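PDB 2YCD: glutathione s-transferase from Agrobacterium tumefaciens, which conjugates glutathione to electrophilic compounds, herbicides possibly among them, as a member of a novel bacterial class of the glutathione transferase superfamily. Local coordinates for the interface of chains A and B. Coordinates in Å, arbitrary orientation; residue numbers count along the deposited sequence, not the author numbering. Chains: chain A/B, Glutathione s-transferase.

Contact 1: the interface of chains A and B. Residues chain A 69-70, 84-85; chain B 113-114, 117, 163.
A:Phe84 meets B:Trp114 edge to face across the dimer interface. The phenyl ring of A:Phe84 and the six-membered ring of B:Trp114 have centroids 5.1 Å apart. Their planes stand at 80°. The CZ and CE1 rim of the phenylalanine points onto one face of the indole. A:Phe84 CZ stands over the indole face, offset towards the rim, 3.8 Å from B:Trp114 CZ2. The first torsion of A:Phe84 (chi1 74°) puts the ring between its own backbone N and carbonyl carbon, and this turns it towards the partner helix. A:Pro69 CD covers the centre of one phenyl face and probably helps to hold the ring in this rotation.

The remaining apolar contacts surround this pair. A:Phe70 brings its CE2-CZ edge to the CZ3 and CH2 rim of the same indole, with CZ 4.1 Å from B:Trp114 CZ3. On another side, A:Phe84 CE2 touches the methyl group B:Ala117 CB at 3.8 Å. The small side chains of B:Ala113 and B:Ala117 probably let the end of strand 81-84 come close to helix 105-135. The backbone oxygen of A:Phe84 lies 3.4 Å from B:Ala113 CB.

A:Glu85 follows the strand and belongs to the glutathione pocket. Its chain bends at chi2 (-64°), bringing the carboxylate alongside the partner helix. A:Glu85 OE2 is 3.3 Å from B:Ala117 CA, a van der Waals contact with the helix backbone.

A second tryptophan closes the patch from helix 142-164. The edge of B:Trp114 at CZ2 lies over one face of B:Trp163, which supports the first indole within its own chain. A:Pro69 stands over that same face at its pyrrole end, with CG 3.9 Å from B:Trp163 CD1.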
loop_
_atom_site.group_PDB
_atom_site.type_symbol
_atom_site.label_atom_id
_atom_site.label_comp_id
_atom_site.label_asym_id
_atom_site.label_seq_id
_atom_site.Cartn_x
_atom_site.Cartn_y
_atom_site.Cartn_z
ATOM N N PRO A 69 -10.812 0.308 11.982
ATOM C CA PRO A 69 -10.352 1.246 13.018
ATOM C C PRO A 69 -10.218 2.691 12.572
ATOM O O PRO A 69 -10.024 3.563 13.423
ATOM C CB PRO A 69 -8.959 0.721 13.392
ATOM C CG PRO A 69 -8.881 -0.655 12.883
ATOM C CD PRO A 69 -9.858 -0.794 11.756
ATOM N N PHE A 70 -10.301 2.945 11.268
ATOM C CA PHE A 70 -10.192 4.295 10.742
ATOM C C PHE A 70 -11.529 4.809 10.207
ATOM O O PHE A 70 -11.575 5.847 9.532
ATOM C CB PHE A 70 -9.084 4.303 9.675
ATOM C CG PHE A 70 -7.781 3.770 10.211
ATOM C CD1 PHE A 70 -7.004 4.553 11.031
ATOM C CD2 PHE A 70 -7.392 2.459 9.984
ATOM C CE1 PHE A 70 -5.839 4.069 11.588
ATOM C CE2 PHE A 70 -6.213 1.958 10.531
ATOM C CZ PHE A 70 -5.425 2.777 11.339
ATOM N N PHE A 84 -9.737 -5.764 7.596
ATOM C CA PHE A 84 -9.883 -4.513 6.872
ATOM C C PHE A 84 -8.688 -4.384 5.924
ATOM O O PHE A 84 -7.809 -5.260 5.920
ATOM C CB PHE A 84 -10.081 -3.318 7.821
ATOM C CG PHE A 84 -8.849 -2.897 8.548
ATOM C CD1 PHE A 84 -8.381 -3.639 9.615
ATOM C CD2 PHE A 84 -8.159 -1.759 8.171
ATOM C CE1 PHE A 84 -7.231 -3.242 10.320
ATOM C CE2 PHE A 84 -7.008 -1.354 8.853
ATOM C CZ PHE A 84 -6.536 -2.110 9.918
ATOM N N GLU A 85 -8.691 -3.309 5.139
ATOM C CA GLU A 85 -7.743 -3.048 4.032
ATOM C C GLU A 85 -8.124 -3.828 2.793
ATOM O O GLU A 85 -7.970 -5.041 2.759
ATOM C CB GLU A 85 -6.277 -3.309 4.398
ATOM C CG GLU A 85 -5.728 -2.315 5.443
ATOM C CD GLU A 85 -5.697 -0.887 4.951
ATOM O OE1 GLU A 85 -5.521 -0.646 3.736
ATOM O OE2 GLU A 85 -5.832 0.021 5.797
ATOM N N ALA B 113 -3.465 -7.684 7.147
ATOM C CA ALA B 113 -4.242 -6.447 7.191
ATOM C C ALA B 113 -3.403 -5.256 7.709
ATOM O O ALA B 113 -3.417 -4.169 7.118
ATOM C CB ALA B 113 -5.529 -6.625 8.020
ATOM N N TRP B 114 -2.675 -5.459 8.805
ATOM C CA TRP B 114 -1.890 -4.371 9.379
ATOM C C TRP B 114 -0.681 -3.998 8.522
ATOM O O TRP B 114 -0.287 -2.834 8.512
ATOM C CB TRP B 114 -1.500 -4.682 10.842
ATOM C CG TRP B 114 -2.657 -4.397 11.769
ATOM C CD1 TRP B 114 -3.422 -5.307 12.429
ATOM C CD2 TRP B 114 -3.206 -3.107 12.071
ATOM N NE1 TRP B 114 -4.404 -4.654 13.164
ATOM C CE2 TRP B 114 -4.281 -3.302 12.958
ATOM C CE3 TRP B 114 -2.848 -1.805 11.727
ATOM C CZ2 TRP B 114 -5.041 -2.230 13.461
ATOM C CZ3 TRP B 114 -3.609 -0.741 12.220
ATOM C CH2 TRP B 114 -4.673 -0.961 13.089
ATOM N N ALA B 117 -2.320 -1.756 6.105
ATOM C CA ALA B 117 -2.709 -0.512 6.770
ATOM C C ALA B 117 -1.526 0.428 6.971
ATOM O O ALA B 117 -1.649 1.641 6.798
ATOM C CB ALA B 117 -3.372 -0.803 8.105
ATOM N N TRP B 163 -6.834 2.539 18.863
ATOM C CA TRP B 163 -6.910 1.131 18.597
ATOM C C TRP B 163 -5.782 0.352 19.309
ATOM O O TRP B 163 -6.015 -0.728 19.874
ATOM C CB TRP B 163 -6.967 0.872 17.084
ATOM C CG TRP B 163 -7.146 -0.563 16.832
ATOM C CD1 TRP B 163 -8.321 -1.250 16.682
ATOM C CD2 TRP B 163 -6.101 -1.526 16.779
ATOM N NE1 TRP B 163 -8.058 -2.587 16.521
ATOM C CE2 TRP B 163 -6.701 -2.781 16.588
ATOM C CE3 TRP B 163 -4.712 -1.451 16.893
ATOM C CZ2 TRP B 163 -5.955 -3.955 16.482
ATOM C CZ3 TRP B 163 -3.986 -2.614 16.793
ATOM C CH2 TRP B 163 -4.601 -3.842 16.584
#

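Contact 2: the interface of chains A and B. Residues chain A 114, 121-122, 159-160; chain B 69-70.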
loop_
_atom_site.group_PDB
_atom_site.type_symbol
_atom_site.label_atom_id
_atom_site.label_comp_id
_atom_site.label_asym_id
_atom_site.label_seq_id
_atom_site.Cartn_x
_atom_site.Cartn_y
_atom_site.Cartn_z
ATOM N N TRP A 114 3.291 -6.996 -7.397
ATOM C CA TRP A 114 2.411 -6.145 -8.190
ATOM C C TRP A 114 1.161 -5.710 -7.425
ATOM O O TRP A 114 0.655 -4.617 -7.670
ATOM C CB TRP A 114 2.069 -6.810 -9.542
ATOM C CG TRP A 114 3.202 -6.627 -10.523
ATOM C CD1 TRP A 114 4.059 -7.583 -10.972
ATOM C CD2 TRP A 114 3.626 -5.390 -11.110
ATOM N NE1 TRP A 114 4.981 -7.017 -11.844
ATOM C CE2 TRP A 114 4.725 -5.672 -11.944
ATOM C CE3 TRP A 114 3.140 -4.085 -11.061
ATOM C CZ2 TRP A 114 5.382 -4.670 -12.681
ATOM C CZ3 TRP A 114 3.798 -3.089 -11.787
ATOM C CH2 TRP A 114 4.889 -3.392 -12.597
ATOM N N THR A 121 2.687 2.339 -5.182
ATOM C CA THR A 121 3.428 3.101 -6.188
ATOM C C THR A 121 2.469 3.799 -7.170
ATOM O O THR A 121 2.523 5.035 -7.346
ATOM C CB THR A 121 4.464 2.221 -6.907
ATOM O OG1 THR A 121 5.483 1.842 -5.968
ATOM C CG2 THR A 121 5.126 2.965 -8.073
ATOM N N ILE A 122 1.571 3.045 -7.796
ATOM C CA ILE A 122 0.658 3.655 -8.774
ATOM C C ILE A 122 -0.453 4.482 -8.099
ATOM O O ILE A 122 -0.668 5.654 -8.438
ATOM C CB ILE A 122 0.053 2.574 -9.696
ATOM C CG1 ILE A 122 1.150 1.884 -10.516
ATOM C CG2 ILE A 122 -0.989 3.189 -10.661
ATOM C CD1 ILE A 122 1.981 2.838 -11.408
ATOM N N GLU A 159 6.247 4.694 -17.130
ATOM C CA GLU A 159 6.979 3.548 -16.598
ATOM C C GLU A 159 6.143 2.261 -16.597
ATOM O O GLU A 159 6.615 1.182 -16.992
ATOM C CB GLU A 159 7.498 3.881 -15.189
ATOM C CG GLU A 159 8.635 4.922 -15.227
ATOM C CD GLU A 159 8.773 5.753 -13.963
ATOM O OE1 GLU A 159 8.015 5.564 -12.987
ATOM O OE2 GLU A 159 9.665 6.624 -13.925
ATOM N N LEU A 160 4.893 2.362 -16.154
ATOM C CA LEU A 160 4.024 1.196 -16.122
ATOM C C LEU A 160 3.735 0.664 -17.527
ATOM O O LEU A 160 3.718 -0.544 -17.770
ATOM C CB LEU A 160 2.703 1.549 -15.419
ATOM C CG LEU A 160 1.705 0.395 -15.287
ATOM C CD1 LEU A 160 2.262 -0.724 -14.417
ATOM C CD2 LEU A 160 0.364 0.884 -14.727
ATOM N N PRO B 69 10.862 -1.316 -11.868
ATOM C CA PRO B 69 10.324 -0.682 -13.082
ATOM C C PRO B 69 10.045 0.805 -12.967
ATOM O O PRO B 69 9.776 1.443 -13.989
ATOM C CB PRO B 69 8.993 -1.411 -13.314
ATOM C CG PRO B 69 9.044 -2.639 -12.511
ATOM C CD PRO B 69 10.017 -2.428 -11.392
ATOM N N PHE B 70 10.088 1.351 -11.754
ATOM C CA PHE B 70 9.843 2.766 -11.540
ATOM C C PHE B 70 11.117 3.515 -11.149
ATOM O O PHE B 70 11.054 4.676 -10.722
ATOM C CB PHE B 70 8.727 2.905 -10.490
ATOM C CG PHE B 70 7.489 2.141 -10.879
ATOM C CD1 PHE B 70 6.648 2.641 -11.845
ATOM C CD2 PHE B 70 7.227 0.882 -10.362
ATOM C CE1 PHE B 70 5.542 1.934 -12.267
ATOM C CE2 PHE B 70 6.108 0.159 -10.770
ATOM C CZ PHE B 70 5.253 0.697 -11.732
HETATM O O HOH W 1 9.382 0.976 -16.660
#
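B:Phe70 follows B:Pro69 in a loop, and its backbone (phi -110°) presents the ring to helices 105-135 and 142-164 of chain A. The side chain has CG opposite the carbonyl carbon and next to the backbone N (chi1 -55°). In this position the ring enters the groove between the two helices.

Both faces of the ring are contacted. A:Thr121 CG2 sits over one face, offset towards the rim, in a CH-pi contact. This methyl group is 3.8 Å from the centroid of the B:Phe70 ring. A:Ile122 comes from the same side as the threonine methyl. Its CD1 lies above the ring plane and beyond the CE1-CZ border, 3.8 Å from B:Phe70 CE1. These two side chains cross at about a right angle. B:Pro69 CB lies against the opposite face, so the loop's own proline backs the ring.

A:Glu159 comes from the other helix. Its CB packs on the ring at 3.7 Å from B:Phe70 CD1. Its extended chain then carries the carboxylate past the ring edge, with the carboxylate and ring planes 68° apart. A:Glu159 OE1 lies in the ring plane, 3.4 Å from B:Phe70 CD1. An oxygen there may be favoured by the slightly positive rim of the phenyl group. The backbone of A:Leu160 also borders the rim near CE1.

B:Pro69 extends the contact to A:Trp114, its CG 4.2 Å from A:Trp114 CZ2. Its carbonyl oxygen takes part in a water bridge. Water 1 is 2.7 Å from B:Pro69 O and 2.8 Å from A:Glu159 O, linking the loop to the backbone of helix 142-164.

The arrangement resembles the lock-and-key motif of other glutathione transferases, in which an aromatic residue of one subunit enters a pocket of the other. Here it probably holds the two subunits together and fixes their relative placement.

Contact 1 and contact 2 belong to one two-fold symmetric interface, and the centres of their C-alpha atoms are about 24 Å apart. The chains exchange roles between them. Contact 1 uses the 69-70 loop of chain A, and contact 2 uses that of chain B. Trp114 and helices 105-135 and 142-164 of the opposite chain recur in both. Each contact has a twin, so every subunit both inserts its loop and receives its partner's. Contact 1 adds the end of strand 81-84 and Glu85, placing the glutathione pocket close to the interface. Dimer formation may therefore help to shape that pocket.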